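Local coordinates for DNA polymerase (Pyrobaculum calidifontis, PDB 5MDN), which probably catalyses template-directed DNA synthesis, adding deoxyribonucleotides to a growing strand with release of diphosphate, as a family B polymerase, at residues Val370-Arg373 and Val374-Leu378; His475-Glu478 and Leu479-Val483; Trp525-Lys528 and Glu529-Glu532. All coordinates share one frame; numbering follows the deposited sequence.

Contact 1 lies between the other two and touches both. M377 CE of contact 1 packs on L476 CD1 of contact 2 at 3.8 Å. On another side of the same helix, L378 CB meets W525 CZ3 of contact 3 at 3.6 Å. Contacts 2 and 3 do not touch, and their nearest atoms are about 12 Å apart. Helix 370-384 thus bridges helix 468-486 and the loop that leads into helix 528-551. Contact 1 comes nearest to an annotated site. The side chain of W376 lies about 11 Å from that of D363, which binds a magnesium ion together with D7. Contacts 2 and 3 lie away from the annotated sites.

Contact 1 (Val370-Arg373 and Val374-Leu378); sequences VGNR and VEWML
V374 N bonds to V370 O at 3.0 Å and E375 N to G371 O at 2.9 Å, the i to i+4 spacing of the first turns of helix 370-384. W376 N reaches N372 O over 3.3 Å. The next bond, from M377 N to R373 O, is weak. V374 CG2 lies 3.3 Å from V370 O, the oxygen its own N-H bonds to. The V374 side chain also packs on M510, M514 and Y517.

The main side-chain pair is N372 with W376. They run alongside each other in one direction. N372 has CG anti to its backbone nitrogen (chi1 -172°), which carries the amide along the helix toward the indole. There N372 ND2 sits at the edge of the ring, near its plane, 3.3 Å from W376 CD1. The amide and ring planes are 60° apart, so the two groups do not stack. ND2 is hydrogen-bonded to the hydroxyl of Y265, and W376 NE1 makes a weak bond to the same oxygen. One tyrosine therefore ties both groups together.

R373 and E375 find their polar partners in other parts of the chain. R373 bends at chi3. Its NE bonds to the carbonyl of V365, and NH2 forms a salt bridge with E284. E375 stays extended beyond CG. Its OE1 pairs with R524, while OE2 bonds to Y517.

The turn is almost wholly buried, yet it carries an amide, an indole N-H and two charged groups. Each has a polar partner from another part of the chain. The partners of R373 and E375 probably offset the cost of burying their charges. The bond to Y265 probably limits rotation of the N372 amide, and the weak one adds less hold on the W376 ring.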
loop_
_atom_site.group_PDB
_atom_site.type_symbol
_atom_site.label_atom_id
_atom_site.label_comp_id
_atom_site.label_asym_id
_atom_site.label_seq_id
_atom_site.Cartn_x
_atom_site.Cartn_y
_atom_site.Cartn_z
ATOM N N VAL A 370 3.158 4.924 2.251
ATOM C CA VAL A 370 2.863 6.269 1.759
ATOM C C VAL A 370 4.012 7.220 2.072
ATOM O O VAL A 370 4.452 7.995 1.212
ATOM C CB VAL A 370 1.531 6.774 2.341
ATOM C CG1 VAL A 370 1.223 8.168 1.822
ATOM C CG2 VAL A 370 0.409 5.806 1.994
ATOM N N GLY A 371 4.515 7.175 3.309
ATOM C CA GLY A 371 5.644 8.017 3.670
ATOM C C GLY A 371 6.913 7.615 2.950
ATOM O O GLY A 371 7.704 8.468 2.542
ATOM N N ASN A 372 7.134 6.312 2.798
ATOM C CA ASN A 372 8.277 5.870 2.015
ATOM C C ASN A 372 8.170 6.354 0.567
ATOM O O ASN A 372 9.171 6.768 -0.027
ATOM C CB ASN A 372 8.427 4.345 2.124
ATOM C CG ASN A 372 9.716 3.834 1.501
ATOM O OD1 ASN A 372 10.698 3.522 2.177
ATOM N ND2 ASN A 372 9.699 3.727 0.190
ATOM N N ARG A 373 6.962 6.341 -0.006
ATOM C CA ARG A 373 6.777 6.829 -1.374
ATOM C C ARG A 373 7.070 8.326 -1.475
ATOM O O ARG A 373 7.707 8.780 -2.432
ATOM C CB ARG A 373 5.352 6.519 -1.843
ATOM C CG ARG A 373 5.147 6.529 -3.348
ATOM C CD ARG A 373 3.694 6.234 -3.698
ATOM N NE ARG A 373 3.258 4.924 -3.212
ATOM C CZ ARG A 373 2.229 4.739 -2.390
ATOM N NH1 ARG A 373 1.527 5.780 -1.966
ATOM N NH2 ARG A 373 1.895 3.516 -1.998
ATOM N N VAL A 374 6.600 9.109 -0.498
ATOM C CA VAL A 374 6.804 10.557 -0.523
ATOM C C VAL A 374 8.279 10.896 -0.342
ATOM O O VAL A 374 8.797 11.831 -0.964
ATOM C CB VAL A 374 5.937 11.220 0.565
ATOM C CG1 VAL A 374 6.339 12.674 0.786
ATOM C CG2 VAL A 374 4.466 11.115 0.212
ATOM N N GLU A 375 8.984 10.129 0.492
ATOM C CA GLU A 375 10.386 10.425 0.758
ATOM C C GLU A 375 11.262 10.188 -0.467
ATOM O O GLU A 375 12.247 10.907 -0.669
ATOM C CB GLU A 375 10.872 9.596 1.943
ATOM C CG GLU A 375 12.111 10.141 2.605
ATOM C CD GLU A 375 12.272 9.625 4.018
ATOM O OE1 GLU A 375 12.571 8.424 4.185
ATOM O OE2 GLU A 375 12.093 10.420 4.964
ATOM N N TRP A 376 10.924 9.200 -1.297
ATOM C CA TRP A 376 11.646 9.007 -2.549
ATOM C C TRP A 376 11.354 10.106 -3.561
ATOM O O TRP A 376 12.179 10.351 -4.447
ATOM C CB TRP A 376 11.314 7.640 -3.150
ATOM C CG TRP A 376 12.117 6.529 -2.552
ATOM C CD1 TRP A 376 11.655 5.496 -1.788
ATOM C CD2 TRP A 376 13.534 6.347 -2.658
ATOM N NE1 TRP A 376 12.697 4.680 -1.417
ATOM C CE2 TRP A 376 13.861 5.181 -1.939
ATOM C CE3 TRP A 376 14.557 7.056 -3.295
ATOM C CZ2 TRP A 376 15.168 4.708 -1.839
ATOM C CZ3 TRP A 376 15.852 6.586 -3.195
ATOM C CH2 TRP A 376 16.147 5.425 -2.472
ATOM N N MET A 377 10.200 10.766 -3.454
ATOM C CA MET A 377 9.945 11.950 -4.269
ATOM C C MET A 377 10.799 13.123 -3.806
ATOM O O MET A 377 11.434 13.802 -4.621
ATOM C CB MET A 377 8.463 12.316 -4.221
ATOM C CG MET A 377 8.065 13.403 -5.208
ATOM S SD MET A 377 6.286 13.684 -5.259
ATOM C CE MET A 377 6.000 14.273 -3.593
ATOM N N LEU A 378 10.813 13.386 -2.494
ATOM C CA LEU A 378 11.564 14.522 -1.970
ATOM C C LEU A 378 13.061 14.376 -2.220
ATOM O O LEU A 378 13.750 15.379 -2.435
ATOM C CB LEU A 378 11.284 14.695 -0.477
ATOM C CG LEU A 378 9.839 15.059 -0.124
ATOM C CD1 LEU A 378 9.666 15.196 1.379
ATOM C CD2 LEU A 378 9.415 16.335 -0.838
#

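Contact 2 (His475-Glu478 and Leu479-Val483); sequences HLVE and LRRAV
L479 packs against H475 one turn earlier in helix 468-486. This alpha helix and helix 495-512, which it touches, are consistent with the helical pair of the fingers in family B polymerases. L479 CB lies 3.5 Å from H475 O, the oxygen that accepts the bond from L479 N at 2.9 Å. CG lies beside the backbone nitrogen (chi1 -73°), which turns the chain toward the imidazole. L479 CG is 3.3 Å from H475 O and 3.6 Å from H475 CE1. At the tip, CD1 reaches the ring between two atoms, 3.4 Å from both CE1 and ND1 of H475. CD2 is the more distant branch, 3.9 Å from H475 CE1. The CD1 methyl meets the ring at a slant.

H475 has a second hold. Its ND1 is hydrogen-bonded to Y381 OH, and the two rings meet at a steep angle. Y381, on helix 370-384, also touches L479. With an alanine in place of L479, CG and both methyls are gone; a gap would probably open beside H475 and Y381, and the imidazole would be held against turning about CB-CG mainly by its bond to Y381.

Other side chains of the same turns point to different neighbours. L476 and V483 are buried and reach helix 495-512. R480 runs out extended, and its NH2 makes a weak bond to Q504. On the outer side, R481 bends at chi2 and chi3, and its guanidinium folds back toward V477. V477 CG1 lies over one face of that group, 3.6 Å from R481 NH1.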
loop_
_atom_site.group_PDB
_atom_site.type_symbol
_atom_site.label_atom_id
_atom_site.label_comp_id
_atom_site.label_asym_id
_atom_site.label_seq_id
_atom_site.Cartn_x
_atom_site.Cartn_y
_atom_site.Cartn_z
ATOM N N HIS A 475 5.405 23.193 -7.092
ATOM C CA HIS A 475 5.646 22.530 -8.369
ATOM C C HIS A 475 4.594 21.462 -8.647
ATOM O O HIS A 475 4.130 21.323 -9.786
ATOM C CB HIS A 475 7.051 21.935 -8.377
ATOM C CG HIS A 475 7.497 21.448 -9.718
ATOM N ND1 HIS A 475 7.379 20.131 -10.106
ATOM C CD2 HIS A 475 8.057 22.101 -10.763
ATOM C CE1 HIS A 475 7.855 19.993 -11.331
ATOM N NE2 HIS A 475 8.269 21.173 -11.754
ATOM N N LEU A 476 4.219 20.689 -7.625
ATOM C CA LEU A 476 3.169 19.688 -7.798
ATOM C C LEU A 476 1.843 20.341 -8.165
ATOM O O LEU A 476 1.107 19.832 -9.018
ATOM C CB LEU A 476 3.021 18.852 -6.527
ATOM C CG LEU A 476 4.175 17.913 -6.168
ATOM C CD1 LEU A 476 3.921 17.232 -4.832
ATOM C CD2 LEU A 476 4.388 16.885 -7.268
ATOM N N VAL A 477 1.517 21.468 -7.525
ATOM C CA VAL A 477 0.287 22.187 -7.849
ATOM C C VAL A 477 0.322 22.678 -9.292
ATOM O O VAL A 477 -0.670 22.571 -10.024
ATOM C CB VAL A 477 0.065 23.342 -6.856
ATOM C CG1 VAL A 477 -1.088 24.221 -7.310
ATOM C CG2 VAL A 477 -0.199 22.797 -5.461
ATOM N N GLU A 478 1.462 23.223 -9.726
ATOM C CA GLU A 478 1.579 23.712 -11.096
ATOM C C GLU A 478 1.444 22.574 -12.101
ATOM O O GLU A 478 0.733 22.699 -13.105
ATOM C CB GLU A 478 2.914 24.431 -11.285
ATOM C CG GLU A 478 2.966 25.328 -12.514
ATOM C CD GLU A 478 4.295 26.049 -12.652
ATOM O OE1 GLU A 478 5.344 25.410 -12.417
ATOM O OE2 GLU A 478 4.292 27.247 -13.002
ATOM N N LEU A 479 2.146 21.461 -11.859
ATOM C CA LEU A 479 2.048 20.301 -12.743
ATOM C C LEU A 479 0.603 19.842 -12.895
ATOM O O LEU A 479 0.128 19.609 -14.012
ATOM C CB LEU A 479 2.911 19.158 -12.210
ATOM C CG LEU A 479 4.430 19.262 -12.337
ATOM C CD1 LEU A 479 5.070 18.084 -11.626
ATOM C CD2 LEU A 479 4.854 19.314 -13.794
ATOM N N ARG A 480 -0.112 19.710 -11.776
ATOM C CA ARG A 480 -1.502 19.270 -11.830
ATOM C C ARG A 480 -2.381 20.292 -12.539
ATOM O O ARG A 480 -3.230 19.925 -13.358
ATOM C CB ARG A 480 -2.020 19.009 -10.416
ATOM C CG ARG A 480 -3.379 18.342 -10.363
ATOM C CD ARG A 480 -3.922 18.356 -8.948
ATOM N NE ARG A 480 -5.361 18.112 -8.909
ATOM C CZ ARG A 480 -6.112 18.255 -7.823
ATOM N NH1 ARG A 480 -5.565 18.654 -6.681
ATOM N NH2 ARG A 480 -7.413 18.009 -7.879
ATOM N N ARG A 481 -2.201 21.575 -12.221
ATOM C CA ARG A 481 -2.985 22.625 -12.865
ATOM C C ARG A 481 -2.808 22.602 -14.379
ATOM O O ARG A 481 -3.760 22.853 -15.127
ATOM C CB ARG A 481 -2.595 23.987 -12.290
ATOM C CG ARG A 481 -3.567 25.112 -12.606
ATOM C CD ARG A 481 -3.696 26.039 -11.409
ATOM N NE ARG A 481 -2.418 26.646 -11.049
ATOM C CZ ARG A 481 -2.094 27.030 -9.818
ATOM N NH1 ARG A 481 -2.952 26.859 -8.821
ATOM N NH2 ARG A 481 -0.908 27.576 -9.582
ATOM N N ALA A 482 -1.595 22.304 -14.849
ATOM C CA ALA A 482 -1.356 22.220 -16.286
ATOM C C ALA A 482 -2.017 20.982 -16.879
ATOM O O ALA A 482 -2.645 21.050 -17.943
ATOM C CB ALA A 482 0.148 22.218 -16.565
ATOM N N VAL A 483 -1.871 19.835 -16.212
ATOM C CA VAL A 483 -2.507 18.606 -16.679
ATOM C C VAL A 483 -4.024 18.755 -16.673
ATOM O O VAL A 483 -4.710 18.330 -17.611
ATOM C CB VAL A 483 -2.051 17.407 -15.825
ATOM C CG1 VAL A 483 -2.899 16.179 -16.125
ATOM C CG2 VAL A 483 -0.578 17.113 -16.067
#

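Contact 3 (Trp525-Lys528 and Glu529-Glu532)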
loop_
_atom_site.group_PDB
_atom_site.type_symbol
_atom_site.label_atom_id
_atom_site.label_comp_id
_atom_site.label_asym_id
_atom_site.label_seq_id
_atom_site.Cartn_x
_atom_site.Cartn_y
_atom_site.Cartn_z
ATOM N N TRP A 525 12.931 14.839 6.512
ATOM C CA TRP A 525 12.550 16.232 6.701
ATOM C C TRP A 525 11.529 16.402 7.820
ATOM O O TRP A 525 10.670 17.288 7.749
ATOM C CB TRP A 525 12.020 16.815 5.391
ATOM C CG TRP A 525 13.111 17.122 4.422
ATOM C CD1 TRP A 525 13.852 18.263 4.362
ATOM C CD2 TRP A 525 13.608 16.264 3.387
ATOM N NE1 TRP A 525 14.771 18.177 3.345
ATOM C CE2 TRP A 525 14.643 16.959 2.733
ATOM C CE3 TRP A 525 13.274 14.980 2.948
ATOM C CZ2 TRP A 525 15.348 16.413 1.662
ATOM C CZ3 TRP A 525 13.975 14.440 1.885
ATOM C CH2 TRP A 525 14.999 15.156 1.254
ATOM N N TYR A 526 11.610 15.564 8.852
ATOM C CA TYR A 526 10.745 15.698 10.014
ATOM C C TYR A 526 11.202 16.861 10.885
ATOM O O TYR A 526 12.381 16.964 11.238
ATOM C CB TYR A 526 10.731 14.411 10.836
ATOM C CG TYR A 526 10.063 14.580 12.184
ATOM C CD1 TYR A 526 8.687 14.745 12.284
ATOM C CD2 TYR A 526 10.810 14.597 13.355
ATOM C CE1 TYR A 526 8.074 14.911 13.511
ATOM C CE2 TYR A 526 10.207 14.763 14.586
ATOM C CZ TYR A 526 8.837 14.920 14.658
ATOM O OH TYR A 526 8.230 15.085 15.882
ATOM N N LYS A 527 10.261 17.735 11.232
ATOM C CA LYS A 527 10.480 18.768 12.237
ATOM C C LYS A 527 9.177 18.965 12.994
ATOM O O LYS A 527 8.144 19.254 12.382
ATOM C CB LYS A 527 10.949 20.079 11.602
ATOM C CG LYS A 527 11.278 21.165 12.607
ATOM C CD LYS A 527 12.514 20.794 13.410
ATOM C CE LYS A 527 13.775 21.421 12.836
ATOM N NZ LYS A 527 13.783 22.896 13.010
ATOM N N LYS A 528 9.227 18.794 14.319
ATOM C CA LYS A 528 8.004 18.820 15.118
ATOM C C LYS A 528 7.292 20.162 15.010
ATOM O O LYS A 528 6.060 20.211 14.916
ATOM C CB LYS A 528 8.328 18.513 16.580
ATOM C CG LYS A 528 7.108 18.490 17.484
ATOM C CD LYS A 528 7.481 18.148 18.914
ATOM C CE LYS A 528 8.201 19.314 19.574
ATOM N NZ LYS A 528 8.595 19.009 20.976
ATOM N N GLU A 529 8.047 21.262 15.019
ATOM C CA GLU A 529 7.431 22.583 14.990
ATOM C C GLU A 529 6.738 22.873 13.667
ATOM O O GLU A 529 5.843 23.723 13.625
ATOM C CB GLU A 529 8.479 23.662 15.274
ATOM C CG GLU A 529 9.095 23.576 16.661
ATOM C CD GLU A 529 10.355 22.737 16.688
ATOM O OE1 GLU A 529 10.639 22.061 15.677
ATOM O OE2 GLU A 529 11.056 22.741 17.720
ATOM N N VAL A 530 7.125 22.191 12.589
ATOM C CA VAL A 530 6.408 22.337 11.326
ATOM C C VAL A 530 5.046 21.661 11.408
ATOM O O VAL A 530 4.013 22.273 11.115
ATOM C CB VAL A 530 7.244 21.779 10.160
ATOM C CG1 VAL A 530 6.523 22.000 8.838
ATOM C CG2 VAL A 530 8.615 22.434 10.133
ATOM N N ALA A 531 5.025 20.387 11.809
ATOM C CA ALA A 531 3.766 19.653 11.925
ATOM C C ALA A 531 2.798 20.361 12.864
ATOM O O ALA A 531 1.626 20.566 12.529
ATOM C CB ALA A 531 4.036 18.225 12.400
ATOM N N GLU A 532 3.275 20.749 14.049
ATOM C CA GLU A 532 2.410 21.429 15.008
ATOM C C GLU A 532 1.901 22.761 14.467
ATOM O O GLU A 532 0.774 23.167 14.774
ATOM C CB GLU A 532 3.154 21.632 16.328
ATOM C CG GLU A 532 3.415 20.339 17.089
ATOM C CD GLU A 532 4.167 20.561 18.387
ATOM O OE1 GLU A 532 4.668 21.685 18.601
ATOM O OE2 GLU A 532 4.253 19.610 19.192
#
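K527 and V530 stand roughly perpendicular at the start of helix 528-551. K527 CB meets V530 CG2 at 3.6 Å, so the aliphatic base of the lysine rests on one methyl of the valine. Further out, the lysine bends at chi2, chi3 and chi4. This brings its stem across the carboxylate of E529 at a slant, with CD 3.2 Å from E529 OE1. The charged ends stay apart. K527 NZ is 4.2 Å from E529 OE1, too far for a salt bridge, though the opposite charges probably still attract. Y439 touches both residues.

K528 and E532 lie one turn apart. K528 CG is anti to its backbone nitrogen (chi1 -179°), and the chain bends only at chi3. Its methylenes run past the carboxylate, with CG 3.5 Å from E532 OE2. The ammonium and the carboxylate do not pair. E532 OE1 instead makes a weak bond to H459.

The backbone also joins this pair. The bond from E532 N to K528 O, 3.0 Å long, is nearly straight, 175° at the hydrogen. K527 O takes two weak bonds, from V530 N and A531 N. The carboxylate of E529, in the first turn, is probably favoured by the positive end of the helix dipole. The arrangement is that of a helix N-terminus, with K527 at the N-cap position and its carbonyl opening the first turn.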